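Local coordinates for PmbA-related protein (Thermotoga maritima, PDB 1VL4) that is of uncertain function but belongs to the peptidase U62 (PmbA/TldD) family and may have metallopeptidase activity, at residues L182-A186 and I213-A218. Residues are numbered along the deposited sequence; the frame is centred on the assembly and turned at random.
Sequences LFAMA and IGKRAA
Residues 182-186 form an extended strand (phi -120 to -142°, psi 131 to 152°), and residues 213-218 are regular α-helix, with Ala217 N to Ile213 O and Ala218 N to Gly214 O both 3.1 Å. The axes approach to 7.0 Å and their N-to-C directions differ by 31° (signed crossing angle -31°), so helix and strand run roughly parallel. Leu182, Ala184 and Ala186 direct their CA-to-CB bonds toward the helix; those of Phe183 and Met185 point away. Leu182 (chi1 t, chi2 p) opens the contact, its CB 3.8 Å and its O 3.7 Å from Ile213 CD1; Ile213, in the mt rotamer, is the most covered residue of 213-218 (78 Å²). Ala184 sits centrally: its CB lies 4.0 Å from both Ile213 CG2 and Ala217 CB, and 4.3 Å from Gly214 CA, while its O is 3.5 Å from Ala217 CB. The CA register is Ala184-Gly214 5.8 Å, Met185-Ala217 5.5 Å and Ala186-Ala218 5.4 Å; small Ala184, Ala186 and Ala217 at the interface permit the short axis distance. Ala186 CB ends the row, 3.9 Å from Ala217 O and 4.0 Å from Ala218 CA. The side-chain contacts are all apolar, and 291 Å² is buried, both sides summed. Backbone hydrogen bonds join this strand to 148-167 and 194-202. The arrangement is a helix packed on one face of an antiparallel β-sheet: helix 210-223 follows strand 194-202, outermost of the sheet within this chain.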
# COMPACT_ATOMS: atom_id res chain seq x y z
N LEU A 182 1.61 9.72 18.75
CA LEU A 182 0.60 10.73 18.68
C LEU A 182 1.13 11.78 17.72
O LEU A 182 2.29 12.19 17.85
CB LEU A 182 0.35 11.34 20.04
CG LEU A 182 -0.79 12.33 20.21
CD1 LEU A 182 -2.15 11.84 19.71
CD2 LEU A 182 -0.91 12.76 21.69
N PHE A 183 0.26 12.19 16.79
CA PHE A 183 0.62 13.04 15.66
C PHE A 183 -0.46 14.10 15.55
O PHE A 183 -1.65 13.86 15.78
CB PHE A 183 0.73 12.23 14.35
CG PHE A 183 0.74 13.08 13.04
CD1 PHE A 183 1.95 13.56 12.51
CD2 PHE A 183 -0.43 13.37 12.36
CE1 PHE A 183 1.98 14.28 11.37
CE2 PHE A 183 -0.40 14.12 11.21
CZ PHE A 183 0.82 14.57 10.70
N ALA A 184 -0.05 15.30 15.17
CA ALA A 184 -0.98 16.36 14.86
C ALA A 184 -0.49 17.18 13.68
O ALA A 184 0.73 17.38 13.51
CB ALA A 184 -1.17 17.25 16.06
N MET A 185 -1.43 17.65 12.86
CA MET A 185 -1.12 18.54 11.73
C MET A 185 -2.06 19.74 11.76
O MET A 185 -3.29 19.57 11.87
CB MET A 185 -1.23 17.80 10.37
CG MET A 185 -0.65 18.62 9.19
SD MET A 185 -1.71 18.53 7.75
CE MET A 185 -1.64 20.18 7.06
N ALA A 186 -1.48 20.93 11.65
CA ALA A 186 -2.24 22.16 11.66
C ALA A 186 -2.05 22.96 10.37
O ALA A 186 -1.05 22.82 9.68
CB ALA A 186 -1.90 22.96 12.88
N ILE A 213 2.57 18.47 21.61
CA ILE A 213 2.51 18.00 20.24
C ILE A 213 1.60 18.90 19.39
O ILE A 213 1.93 19.23 18.25
CB ILE A 213 2.03 16.51 20.14
CG1 ILE A 213 3.14 15.57 20.63
CG2 ILE A 213 1.67 16.16 18.68
CD1 ILE A 213 2.67 14.15 20.99
N GLY A 214 0.43 19.23 19.93
CA GLY A 214 -0.50 20.13 19.25
C GLY A 214 0.09 21.53 19.10
O GLY A 214 0.01 22.13 18.04
N LYS A 215 0.70 22.01 20.18
CA LYS A 215 1.38 23.34 20.20
C LYS A 215 2.50 23.41 19.12
O LYS A 215 2.53 24.34 18.32
CB LYS A 215 1.94 23.58 21.60
CG LYS A 215 2.51 24.99 21.84
CD LYS A 215 3.38 25.06 23.08
CE LYS A 215 3.63 26.50 23.54
NZ LYS A 215 4.89 26.62 24.35
N ARG A 216 3.40 22.42 19.09
CA ARG A 216 4.38 22.34 17.99
C ARG A 216 3.83 22.28 16.56
O ARG A 216 4.39 22.90 15.68
CB ARG A 216 5.39 21.22 18.19
CG ARG A 216 6.13 21.43 19.46
CD ARG A 216 7.58 21.05 19.45
NE ARG A 216 7.88 19.97 20.39
CZ ARG A 216 9.09 19.72 20.90
NH1 ARG A 216 10.13 20.48 20.57
NH2 ARG A 216 9.25 18.70 21.73
N ALA A 217 2.76 21.53 16.32
CA ALA A 217 2.17 21.49 15.02
C ALA A 217 1.71 22.89 14.58
O ALA A 217 1.95 23.31 13.42
CB ALA A 217 1.00 20.50 15.03
N ALA A 218 1.09 23.64 15.50
CA ALA A 218 0.64 25.02 15.24
C ALA A 218 1.85 25.94 14.99
O ALA A 218 1.92 26.61 13.97
CB ALA A 218 -0.15 25.53 16.41